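Side-chain contacts in putative aspartyl-tRNA synthetase (Leishmania major, PDB 6OD8), which probably joins L-aspartate to its cognate tRNA at the expense of ATP, as a class II aminoacyl-tRNA synthetase of the type 2 subfamily: residues 402-405 with 406-410; 276-279 with 280-283. All blocks are in the same frame, centred on the assembly; numbering follows the deposited sequence.

Both contacts are short-range and lie in the class II catalytic domain, and contact 2 precedes contact 1 along the chain. Contact 2 lies within one helix, whereas contact 1 spans a strand-to-helix junction. Their centres lie about 31 Å apart and their nearest atoms about 18 Å, so they do not touch. What they share is the large mixed sheet. Helix 276-283 (contact 2) meets strand 310-319 of that sheet with one face and the second subunit of the dimer with another. Contact 1 lies where strand 400-403, nearer the opposite end of the strand order, runs into helix 404-412; its neighbours are helix 427-441 and strand 445-449, and it touches no other chain.

Contact 1 (402-405 with 406-410)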
ATOM      1  N   ILE A 402     -27.634  -6.112  12.781  1.00 17.40           N
ATOM      2  CA  ILE A 402     -28.765  -5.711  13.616  1.00 18.06           C
ATOM      3  C   ILE A 402     -29.077  -4.264  13.270  1.00 26.63           C
ATOM      4  O   ILE A 402     -28.174  -3.421  13.235  1.00 23.72           O
ATOM      5  CB  ILE A 402     -28.485  -5.860  15.129  1.00 20.24           C
ATOM      6  CG1 ILE A 402     -28.053  -7.290  15.466  1.00 24.42           C
ATOM      7  CG2 ILE A 402     -29.740  -5.498  15.964  1.00 22.30           C
ATOM      8  CD1 ILE A 402     -27.689  -7.483  16.932  1.00 29.81           C
ATOM      9  N   ASN A 403     -30.342  -3.994  12.981  1.00 22.94           N
ATOM     10  CA  ASN A 403     -30.782  -2.621  12.783  1.00 23.16           C
ATOM     11  C   ASN A 403     -30.487  -1.787  14.027  1.00 29.08           C
ATOM     12  O   ASN A 403     -30.630  -2.258  15.162  1.00 25.30           O
ATOM     13  CB  ASN A 403     -32.281  -2.615  12.471  1.00 26.65           C
ATOM     14  CG  ASN A 403     -32.850  -1.236  12.455  1.00 32.16           C
ATOM     15  OD1 ASN A 403     -33.339  -0.739  13.469  1.00 44.54           O
ATOM     16  ND2 ASN A 403     -32.787  -0.590  11.308  1.00 24.48           N
ATOM     17  N   TYR A 404     -30.081  -0.534  13.803  1.00 23.37           N
ATOM     18  CA  TYR A 404     -29.742   0.379  14.887  1.00 24.01           C
ATOM     19  C   TYR A 404     -30.859   0.477  15.932  1.00 24.10           C
ATOM     20  O   TYR A 404     -30.591   0.497  17.144  1.00 21.26           O
ATOM     21  CB  TYR A 404     -29.434   1.762  14.303  1.00 26.77           C
ATOM     22  CG  TYR A 404     -28.887   2.747  15.308  1.00 24.47           C
ATOM     23  CD1 TYR A 404     -27.521   2.885  15.483  1.00 24.59           C
ATOM     24  CD2 TYR A 404     -29.741   3.554  16.073  1.00 27.15           C
ATOM     25  CE1 TYR A 404     -27.004   3.782  16.397  1.00 27.29           C
ATOM     26  CE2 TYR A 404     -29.232   4.462  16.993  1.00 18.92           C
ATOM     27  CZ  TYR A 404     -27.865   4.568  17.151  1.00 22.19           C
ATOM     28  OH  TYR A 404     -27.331   5.457  18.060  1.00 27.10           O
ATOM     29  N   MET A 405     -32.120   0.540  15.493  1.00 23.66           N
ATOM     30  CA  MET A 405     -33.198   0.683  16.474  1.00 22.02           C
ATOM     31  C   MET A 405     -33.342  -0.569  17.320  1.00 25.58           C
ATOM     32  O   MET A 405     -33.678  -0.472  18.502  1.00 27.94           O
ATOM     33  CB  MET A 405     -34.519   1.030  15.783  1.00 23.65           C
ATOM     34  CG  MET A 405     -34.500   2.420  15.156  1.00 29.95           C
ATOM     35  SD  MET A 405     -36.132   2.883  14.509  1.00 51.80           S
ATOM     36  CE  MET A 405     -36.081   2.042  12.924  1.00 50.64           C
ATOM     37  N   HIS A 406     -33.058  -1.748  16.753  1.00 25.24           N
ATOM     38  CA  HIS A 406     -33.056  -2.950  17.578  1.00 27.83           C
ATOM     39  C   HIS A 406     -31.821  -3.024  18.465  1.00 24.64           C
ATOM     40  O   HIS A 406     -31.881  -3.629  19.539  1.00 22.05           O
ATOM     41  CB  HIS A 406     -33.196  -4.188  16.693  1.00 26.67           C
ATOM     42  CG  HIS A 406     -34.528  -4.272  16.009  1.00 32.77           C
ATOM     43  ND1 HIS A 406     -35.684  -4.636  16.669  1.00 35.08           N
ATOM     44  CD2 HIS A 406     -34.894  -4.006  14.732  1.00 33.82           C
ATOM     45  CE1 HIS A 406     -36.700  -4.606  15.825  1.00 33.33           C
ATOM     46  NE2 HIS A 406     -36.253  -4.207  14.649  1.00 33.99           N
ATOM     47  N   CYS A 407     -30.698  -2.436  18.038  1.00 26.29           N
ATOM     48  CA  CYS A 407     -29.557  -2.305  18.939  1.00 22.35           C
ATOM     49  C   CYS A 407     -29.912  -1.470  20.160  1.00 20.52           C
ATOM     50  O   CYS A 407     -29.466  -1.770  21.271  1.00 21.35           O
ATOM     51  CB  CYS A 407     -28.363  -1.670  18.227  1.00 25.05           C
ATOM     52  SG  CYS A 407     -27.582  -2.694  16.955  1.00 26.62           S
ATOM     53  N   ILE A 408     -30.646  -0.373  19.949  1.00 26.01           N
ATOM     54  CA  ILE A 408     -31.134   0.429  21.066  1.00 26.52           C
ATOM     55  C   ILE A 408     -31.997  -0.428  21.980  1.00 25.78           C
ATOM     56  O   ILE A 408     -31.879  -0.366  23.211  1.00 29.08           O
ATOM     57  CB  ILE A 408     -31.915   1.654  20.552  1.00 28.95           C
ATOM     58  CG1 ILE A 408     -31.003   2.637  19.811  1.00 33.06           C
ATOM     59  CG2 ILE A 408     -32.673   2.341  21.729  1.00 25.78           C
ATOM     60  CD1 ILE A 408     -30.029   3.370  20.701  1.00 29.40           C
ATOM     61  N   GLU A 409     -32.904  -1.218  21.395  1.00 25.95           N
ATOM     62  CA  GLU A 409     -33.800  -2.023  22.226  1.00 29.89           C
ATOM     63  C   GLU A 409     -33.022  -3.061  23.019  1.00 29.35           C
ATOM     64  O   GLU A 409     -33.368  -3.351  24.167  1.00 26.87           O
ATOM     65  CB  GLU A 409     -34.861  -2.710  21.363  1.00 37.05           C
ATOM     66  CG  GLU A 409     -35.829  -1.767  20.682  1.00 47.90           C
ATOM     67  CD  GLU A 409     -36.745  -2.499  19.722  1.00 67.20           C
ATOM     68  OE1 GLU A 409     -36.801  -3.749  19.795  1.00 75.58           O
ATOM     69  OE2 GLU A 409     -37.399  -1.829  18.889  1.00 69.04           O
ATOM     70  N   LEU A 410     -31.964  -3.619  22.422  1.00 29.98           N
ATOM     71  CA  LEU A 410     -31.146  -4.611  23.115  1.00 29.69           C
ATOM     72  C   LEU A 410     -30.426  -3.990  24.307  1.00 28.25           C
ATOM     73  O   LEU A 410     -30.418  -4.560  25.409  1.00 28.45           O
ATOM     74  CB  LEU A 410     -30.150  -5.238  22.137  1.00 25.39           C
ATOM     75  CG  LEU A 410     -29.159  -6.293  22.652  1.00 26.29           C
ATOM     76  CD1 LEU A 410     -29.881  -7.410  23.392  1.00 29.37           C
ATOM     77  CD2 LEU A 410     -28.353  -6.856  21.494  1.00 23.41           C
TER
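The strand-to-helix junction where strand 400-403 gives way to helix 404-412 is held by an N-cap, with N403 gripping the first turn. Its OD1 accepts from M405 N at 2.7 Å, the donor standing well above the amide's carbonyl plane, and more weakly from H406 N at 3.4 Å. Asparagine suits this place because its side chain is short: with chi1 at 171° it swings CG away from its own N and toward the N-H groups that follow. C407 N then opens the regular helical pattern by binding N403 O at 2.9 Å. Histidine can set its ring edge against N403, CD2 lying 3.7 Å from CB with ring and amide planes 74° apart, while H406 ND1 donates weakly to E409 OE1. On the buried side, I402, beta-branched as suits a strand, sends CG2 to within 3.7 Å of SG in the small thiol of C407. The large Y404 ring can pack on I408, CE2 to CG1 3.8 Å, while its hydroxyl bonds to D423 O. I402 and Y404 pair through their backbones with strand 445-449, and C407 and L410 pack against helix 427-441.

Contact 2 (276-279 with 280-283); sequences QLYK and QMVL. With EDO (1,2-ethanediol), chain G.
A turn of 67° at chi2 of Q276, after a first torsion of 177°, brings its amide along the helix toward Q280, whose own side chain is straight. Q276 NE2 gives a nearly straight bond to Q280 OE1 at 3.0 Å. The acceptor lies in the amide plane of Q276, but the donor stands above the carbonyl plane of Q280, and the two amides are turned 67° from one another. Glutamine suits both places, since one amide can donate while the other accepts, and Q280 needs both of its ends: OE1 is also bonded to Y512 OH and NE2 to H523 NE2, partners that probably fix the orientation of the amide.

Around the helix, Y278 and M281 leave in the same direction, one alongside the other. M281 SD sits 4.1 Å from Y278 CD1 and obliquely to the ring, a Met-aromatic contact for which the polarisable sulfur of methionine is suited. Helix 276-283 packs against strand 310-319 of the mostly antiparallel sheet at the core of the class II synthetase catalytic domain, and another face meets the dimer partner: Y278 OH bonds to P558 O of the second subunit, its ring meets F549 of that subunit, and M281 packs on W209 of the same neighbour. The K279 side chain runs to the sheet instead, carrying NZ to a salt bridge with D315 and a hydrogen bond to V316 O, a reach for which a long, flexible lysine is well fitted.

At the start of the helix, L277 N donates to O2 of a 1,2-ethanediol, probably from the crystallisation liquor, at 2.9 Å. The diol's C2 lies 3.4 Å from Y278 CE2, and C1 is 3.7 Å from L277 CD1.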
ATOM      1  N   GLN A 276     -11.100  10.505   2.129  1.00 15.60           N
ATOM      2  CA  GLN A 276     -12.543  10.471   1.858  1.00 15.22           C
ATOM      3  C   GLN A 276     -12.958  11.251   0.615  1.00 14.02           C
ATOM      4  O   GLN A 276     -13.612  10.718  -0.278  1.00 18.52           O
ATOM      5  CB  GLN A 276     -13.313  11.021   3.066  1.00 13.81           C
ATOM      6  CG  GLN A 276     -14.825  11.093   2.838  1.00 18.44           C
ATOM      7  CD  GLN A 276     -15.424   9.708   2.705  1.00 20.56           C
ATOM      8  OE1 GLN A 276     -15.094   8.812   3.478  1.00 19.07           O
ATOM      9  NE2 GLN A 276     -16.280   9.518   1.720  1.00 21.25           N
ATOM     10  N   LEU A 277     -12.622  12.532   0.555  1.00 16.23           N
ATOM     11  CA  LEU A 277     -13.103  13.343  -0.558  1.00 15.62           C
ATOM     12  C   LEU A 277     -12.524  12.867  -1.894  1.00 17.56           C
ATOM     13  O   LEU A 277     -13.248  12.769  -2.888  1.00 16.54           O
ATOM     14  CB  LEU A 277     -12.766  14.817  -0.324  1.00 17.62           C
ATOM     15  CG  LEU A 277     -13.182  15.460   1.003  1.00 17.97           C
ATOM     16  CD1 LEU A 277     -12.978  16.971   0.891  1.00 23.31           C
ATOM     17  CD2 LEU A 277     -14.636  15.152   1.362  1.00 21.19           C
ATOM     18  N   TYR A 278     -11.224  12.553  -1.931  1.00 14.92           N
ATOM     19  CA  TYR A 278     -10.591  12.136  -3.186  1.00 13.54           C
ATOM     20  C   TYR A 278     -11.122  10.794  -3.674  1.00 12.79           C
ATOM     21  O   TYR A 278     -11.306  10.604  -4.881  1.00 16.41           O
ATOM     22  CB  TYR A 278      -9.070  12.078  -3.016  1.00 15.46           C
ATOM     23  CG  TYR A 278      -8.498  13.446  -2.790  1.00 17.09           C
ATOM     24  CD1 TYR A 278      -8.500  14.384  -3.810  1.00 14.30           C
ATOM     25  CD2 TYR A 278      -7.968  13.814  -1.554  1.00 22.18           C
ATOM     26  CE1 TYR A 278      -8.013  15.663  -3.609  1.00 17.69           C
ATOM     27  CE2 TYR A 278      -7.466  15.102  -1.356  1.00 16.70           C
ATOM     28  CZ  TYR A 278      -7.499  16.005  -2.373  1.00 20.11           C
ATOM     29  OH  TYR A 278      -7.003  17.273  -2.163  1.00 23.72           O
ATOM     30  N   LYS A 279     -11.333   9.830  -2.769  1.00 11.70           N
ATOM     31  CA  LYS A 279     -11.806   8.542  -3.261  1.00 11.48           C
ATOM     32  C   LYS A 279     -13.199   8.654  -3.876  1.00 15.00           C
ATOM     33  O   LYS A 279     -13.495   7.961  -4.853  1.00 17.52           O
ATOM     34  CB  LYS A 279     -11.749   7.463  -2.173  1.00 12.72           C
ATOM     35  CG  LYS A 279     -12.726   7.622  -0.970  1.00 16.34           C
ATOM     36  CD  LYS A 279     -12.523   6.445  -0.003  1.00 16.00           C
ATOM     37  CE  LYS A 279     -13.337   6.674   1.267  1.00 15.68           C
ATOM     38  NZ  LYS A 279     -13.520   5.411   2.041  1.00 17.80           N
ATOM     39  N   GLN A 280     -14.045   9.575  -3.391  1.00 13.05           N
ATOM     40  CA  GLN A 280     -15.292   9.822  -4.107  1.00 14.41           C
ATOM     41  C   GLN A 280     -15.053  10.511  -5.450  1.00 19.39           C
ATOM     42  O   GLN A 280     -15.722  10.200  -6.445  1.00 13.37           O
ATOM     43  CB  GLN A 280     -16.227  10.689  -3.260  1.00 15.10           C
ATOM     44  CG  GLN A 280     -16.625  10.090  -1.942  1.00 16.58           C
ATOM     45  CD  GLN A 280     -17.615  11.018  -1.229  1.00 16.44           C
ATOM     46  OE1 GLN A 280     -17.303  11.628  -0.206  1.00 17.91           O
ATOM     47  NE2 GLN A 280     -18.784  11.176  -1.821  1.00 15.25           N
ATOM     48  N   MET A 281     -14.181  11.519  -5.480  1.00 13.11           N
ATOM     49  CA  MET A 281     -13.966  12.252  -6.719  1.00 15.78           C
ATOM     50  C   MET A 281     -13.423  11.347  -7.817  1.00 14.32           C
ATOM     51  O   MET A 281     -13.752  11.535  -8.988  1.00 14.77           O
ATOM     52  CB  MET A 281     -13.004  13.416  -6.472  1.00 17.13           C
ATOM     53  CG  MET A 281     -13.583  14.424  -5.448  1.00 20.76           C
ATOM     54  SD  MET A 281     -12.348  15.592  -4.783  1.00 21.24           S
ATOM     55  CE  MET A 281     -12.068  16.437  -6.320  1.00 14.93           C
ATOM     56  N   VAL A 282     -12.616  10.345  -7.469  1.00 15.78           N
ATOM     57  CA  VAL A 282     -12.046   9.493  -8.511  0.75 16.04           C
ATOM     58  C   VAL A 282     -13.129   8.654  -9.176  1.00 15.48           C
ATOM     59  O   VAL A 282     -13.063   8.378 -10.374  1.00 16.84           O
ATOM     60  CB  VAL A 282     -10.913   8.625  -7.934  0.75 15.53           C
ATOM     61  CG1 VAL A 282     -10.350   7.691  -9.019  0.75 14.05           C
ATOM     62  CG2 VAL A 282      -9.793   9.528  -7.418  0.75 16.53           C
ATOM     63  N   LEU A 283     -14.163   8.258  -8.425  1.00 15.32           N
ATOM     64  CA  LEU A 283     -15.264   7.536  -9.054  1.00 17.34           C
ATOM     65  C   LEU A 283     -15.980   8.399 -10.090  1.00 19.09           C
ATOM     66  O   LEU A 283     -16.527   7.883 -11.074  1.00 14.98           O
ATOM     67  CB  LEU A 283     -16.246   7.068  -7.991  1.00 14.88           C
ATOM     68  CG  LEU A 283     -15.790   6.108  -6.899  1.00 20.26           C
ATOM     69  CD1 LEU A 283     -17.009   5.422  -6.322  1.00 16.22           C
ATOM     70  CD2 LEU A 283     -14.757   5.095  -7.353  1.00 21.59           C
TER
HETATM   71  C1  EDO G 605      -9.679  15.964   2.310  1.00 28.81           C
HETATM   72  O1  EDO G 605      -9.726  15.661   3.717  1.00 41.99           O
HETATM   73  C2  EDO G 605      -9.290  14.705   1.527  1.00 31.21           C
HETATM   74  O2  EDO G 605     -10.207  13.612   1.767  1.00 21.88           O